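Local coordinates for seryl-tRNA synthetase (Pyrococcus horikoshii, PDB 2DQ0) that attaches serine to tRNA(Ser), activating the amino acid with ATP as seryl-adenylate, and works as a class II homodimer with the tRNA bound across both subunits, at the interface of chains A and B. Coordinates in Å, arbitrary orientation; residue numbers count along the deposited sequence, not the author numbering. Chains: chain A/B, Seryl-tRNA synthetase.

Contact 1: the interface of chains A and B. Residues chain A 218, 220-221; chain B 177, 180-181, 185-187, 301.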
# COMPACT_ATOMS: atom_id res chain seq x y z
N PRO A 218 -1.16 1.98 9.89
CA PRO A 218 -1.90 1.10 8.97
C PRO A 218 -1.80 1.86 7.64
O PRO A 218 -1.72 3.09 7.63
CB PRO A 218 -3.32 1.12 9.54
CG PRO A 218 -3.10 1.26 10.98
CD PRO A 218 -1.99 2.30 11.07
N MET A 220 -4.06 1.35 5.24
CA MET A 220 -5.46 1.40 4.82
C MET A 220 -6.23 1.81 6.06
O MET A 220 -6.06 1.23 7.13
CB MET A 220 -5.97 0.02 4.36
CG MET A 220 -5.34 -0.51 3.08
SD MET A 220 -6.09 -2.07 2.45
CE MET A 220 -5.29 -3.20 3.43
N VAL A 221 -7.06 2.83 5.93
CA VAL A 221 -7.84 3.28 7.07
C VAL A 221 -9.30 3.41 6.70
O VAL A 221 -9.67 3.38 5.52
CB VAL A 221 -7.33 4.63 7.63
CG1 VAL A 221 -5.89 4.51 8.03
CG2 VAL A 221 -7.49 5.73 6.59
N ALA B 177 -5.24 0.90 16.29
CA ALA B 177 -5.28 0.47 14.90
C ALA B 177 -6.67 -0.06 14.56
O ALA B 177 -7.19 0.15 13.47
CB ALA B 177 -4.26 -0.59 14.67
N VAL B 180 -9.07 2.96 14.00
CA VAL B 180 -8.86 3.62 12.74
C VAL B 180 -8.99 2.78 11.46
O VAL B 180 -9.30 3.33 10.39
CB VAL B 180 -7.47 4.27 12.79
CG1 VAL B 180 -6.44 3.32 12.27
CG2 VAL B 180 -7.46 5.52 12.02
N SER B 181 -8.76 1.47 11.55
CA SER B 181 -8.79 0.64 10.34
C SER B 181 -9.59 -0.65 10.45
O SER B 181 -10.12 -1.15 9.47
CB SER B 181 -7.35 0.27 9.91
OG SER B 181 -6.53 1.41 9.78
N PHE B 185 -4.91 -5.05 11.95
CA PHE B 185 -4.13 -3.91 11.46
C PHE B 185 -3.39 -3.49 12.73
O PHE B 185 -3.76 -3.91 13.84
CB PHE B 185 -5.02 -2.76 10.96
CG PHE B 185 -5.38 -2.86 9.50
CD1 PHE B 185 -6.68 -3.19 9.11
CD2 PHE B 185 -4.42 -2.63 8.51
CE1 PHE B 185 -7.01 -3.30 7.75
CE2 PHE B 185 -4.74 -2.73 7.17
CZ PHE B 185 -6.04 -3.07 6.78
N TYR B 186 -2.37 -2.65 12.60
CA TYR B 186 -1.63 -2.26 13.78
C TYR B 186 -0.78 -1.04 13.55
O TYR B 186 -0.65 -0.59 12.43
CB TYR B 186 -0.68 -3.38 14.16
CG TYR B 186 0.21 -3.73 13.01
CD1 TYR B 186 -0.17 -4.73 12.11
CD2 TYR B 186 1.38 -3.00 12.73
CE1 TYR B 186 0.57 -4.98 10.96
CE2 TYR B 186 2.13 -3.25 11.57
CZ TYR B 186 1.71 -4.25 10.69
OH TYR B 186 2.35 -4.48 9.51
N TYR B 187 -0.22 -0.51 14.63
CA TYR B 187 0.73 0.59 14.55
C TYR B 187 1.96 -0.05 15.18
O TYR B 187 1.86 -0.64 16.24
CB TYR B 187 0.38 1.81 15.40
CG TYR B 187 -0.75 2.69 14.89
CD1 TYR B 187 -2.07 2.31 15.05
CD2 TYR B 187 -0.48 3.94 14.31
CE1 TYR B 187 -3.11 3.14 14.66
CE2 TYR B 187 -1.52 4.79 13.91
CZ TYR B 187 -2.83 4.37 14.10
OH TYR B 187 -3.89 5.15 13.72
N GLN B 301 -1.59 -6.41 6.51
CA GLN B 301 -0.50 -5.62 5.97
C GLN B 301 0.87 -5.98 6.55
O GLN B 301 1.07 -5.95 7.76
CB GLN B 301 -0.85 -4.12 6.21
CG GLN B 301 0.31 -3.13 6.29
CD GLN B 301 -0.10 -1.73 6.74
OE1 GLN B 301 -1.22 -1.28 6.50
NE2 GLN B 301 0.82 -1.01 7.37
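A:Pro218 enters a pocket of chain B with its pyrrolidine ring pointing at the phenol ring of B:Tyr187. The methylene CD of A:Pro218 sits over the centre of that face, 3.6 Å from the centroid of the B:Tyr187 ring, a CH-pi contact in which the two side chains cross obliquely. An alanine in place of B:Tyr187 would take this face away and would probably leave a gap beneath CD, with the proline less firmly held. Other groups of chain B surround the same proline. The backbone carbonyl O of B:Tyr186 lies 3.4 Å from CG of A:Pro218. CD2 of B:Phe185 is 4.0 Å from CB of A:Pro218, and the amide end of B:Gln301 lies beside the proline CA.

A:Met220 meets B:Phe185 differently. The methionine bends at its last torsion (chi3 -81°), which turns the methyl CE of A:Met220 to the edge of the phenyl ring, in its plane and 3.4 Å from CZ of B:Phe185. OE1 of B:Gln301 is at the ring edge too.

At the polar rim, the hydroxyl OG of B:Ser181 donates to the backbone O of A:Met220 over 2.7 Å, approaching a lone pair within the plane of the carbonyl at a C=O to donor angle of 143°. Behind the contact, B:Tyr186 OH bonds to the backbone O of B:Gln301 at 2.6 Å, tying the loop to the strand that backs the proline.

On chain A the residues belong to the class II motif 1 region, the loop after strand 213-216 and strand 220-221. They press on chain B between the end of helix 175-180, the segment leading into strand 187-189, and the start of strand 301-311, part of motif 2.

Contact 2: the interface of chains A and B. Residues chain A 200-201, 204-205, 208, 216; chain B 193-194, 197.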
# COMPACT_ATOMS: atom_id res chain seq x y z
N ILE A 200 14.92 7.03 3.95
CA ILE A 200 13.95 6.76 5.00
C ILE A 200 14.69 6.66 6.36
O ILE A 200 14.34 7.37 7.30
CB ILE A 200 13.20 5.43 4.70
CG1 ILE A 200 12.20 5.63 3.57
CG2 ILE A 200 12.45 4.91 5.96
CD1 ILE A 200 11.56 4.31 3.09
N ARG A 201 15.69 5.80 6.45
CA ARG A 201 16.46 5.63 7.68
C ARG A 201 17.10 6.93 8.17
O ARG A 201 17.03 7.25 9.36
CB ARG A 201 17.57 4.58 7.51
CG ARG A 201 17.14 3.15 7.81
CD ARG A 201 16.33 3.03 9.11
NE ARG A 201 17.05 3.38 10.35
CZ ARG A 201 17.82 2.53 11.04
NH1 ARG A 201 18.42 2.94 12.15
NH2 ARG A 201 18.01 1.28 10.61
N LEU A 204 14.34 9.17 9.41
CA LEU A 204 13.89 8.49 10.61
C LEU A 204 14.82 8.71 11.79
O LEU A 204 14.37 9.06 12.88
CB LEU A 204 13.79 7.00 10.31
CG LEU A 204 12.58 6.28 10.88
CD1 LEU A 204 11.34 7.17 10.86
CD2 LEU A 204 12.36 5.04 10.03
N ASP A 205 16.12 8.51 11.58
CA ASP A 205 17.12 8.66 12.63
C ASP A 205 17.15 10.05 13.23
O ASP A 205 17.11 10.24 14.45
CB ASP A 205 18.51 8.30 12.08
CG ASP A 205 18.76 6.80 12.04
OD1 ASP A 205 17.91 6.00 12.53
OD2 ASP A 205 19.81 6.40 11.51
N ILE A 208 14.14 10.95 15.27
CA ILE A 208 14.21 10.18 16.51
C ILE A 208 15.17 10.87 17.49
O ILE A 208 14.87 10.98 18.68
CB ILE A 208 14.69 8.75 16.28
CG1 ILE A 208 13.57 7.92 15.66
CG2 ILE A 208 15.08 8.11 17.58
CD1 ILE A 208 13.96 6.48 15.43
N ILE A 216 5.05 2.97 12.26
CA ILE A 216 4.64 2.40 10.99
C ILE A 216 3.12 2.24 11.21
O ILE A 216 2.67 1.36 11.93
CB ILE A 216 5.28 1.02 10.74
CG1 ILE A 216 6.77 1.18 10.41
CG2 ILE A 216 4.53 0.32 9.60
CD1 ILE A 216 7.53 -0.14 10.33
N VAL B 193 9.96 -0.59 14.98
CA VAL B 193 9.96 0.05 13.67
C VAL B 193 11.35 -0.09 13.00
O VAL B 193 11.47 -0.47 11.81
CB VAL B 193 9.58 1.53 13.80
CG1 VAL B 193 9.78 2.25 12.45
CG2 VAL B 193 8.11 1.65 14.30
N ILE B 194 12.39 0.21 13.78
CA ILE B 194 13.76 0.12 13.32
C ILE B 194 14.10 -1.33 12.99
O ILE B 194 14.71 -1.60 11.96
CB ILE B 194 14.76 0.66 14.39
CG1 ILE B 194 14.47 2.12 14.71
CG2 ILE B 194 16.20 0.52 13.90
CD1 ILE B 194 14.65 3.09 13.54
N LEU B 197 12.63 -2.24 9.53
CA LEU B 197 13.43 -1.76 8.40
C LEU B 197 14.79 -2.47 8.33
O LEU B 197 15.26 -2.80 7.24
CB LEU B 197 13.64 -0.25 8.50
CG LEU B 197 12.37 0.62 8.63
CD1 LEU B 197 12.83 2.05 8.64
CD2 LEU B 197 11.38 0.41 7.48
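The guanidinium of A:Arg201, packed against B:Ile194, is held from its own chain by A:Asp205. NH1 of A:Arg201 donates a hydrogen bond of 3.1 Å to the carboxylate OD1 of A:Asp205, nearly straight at 163°, which is also a salt bridge within chain A. The acceptor lies almost in the guanidinium plane and offers its syn lone pair. Bends at chi2 and chi3 fold the arginine back toward the aspartate one helical turn on. The pairing should help to fix the rotation of the flat group and to balance its charge beside an apolar partner.

With its edge bound in this way, the guanidinium turns a face to B:Ile194. The delta-methyl CD1 of B:Ile194 lies 3.7 Å above the guanidinium plane of A:Arg201, nearer its border than its middle. CG2 of B:Ile194 is 3.9 Å from CZ of A:Arg201. The two side chains cross at about a right angle. CD1 of B:Ile194 also meets CD1 of A:Ile208, tip to tip, at 3.9 Å.

B:Leu197 reaches into a cluster of chain A groups through one methyl, CD1. This methyl points at CD2 of A:Leu204 tip to tip. CD1 of B:Leu197 lies 3.7 Å from the aliphatic CD of A:Arg201, and it also touches CG2 of A:Ile200. Farther along, B:Val193 and A:Ile216 run antiparallel alongside each other, with CG1 to CG1 at 3.8 Å. The valine turns CG1 anti to its backbone N (chi1 172°) to make this contact.

No polar bond joins the chains here. The patch packs helix 190-209 of one subunit against the same helix of the other, together with strand 213-216 of chain A. Helix and strand are those of class II motif 1, the dimerisation element.

Contact 1 and contact 2 are centred about 18 Å apart, measured between their C-alpha centres, and lie along one dimer interface. In chain A both draw on motif 1: contact 2 uses helix 190-209 and strand 213-216, and contact 1 takes up the chain two residues after that strand ends. In chain B, strand 187-189 of contact 1 runs directly into helix 190-209 of contact 2. Two-fold symmetry repeats each contact with the chains exchanged. Helix packing thus continues into a proline contact beside the partner's motif 2 strand, which may couple dimer formation to the shape of the active site.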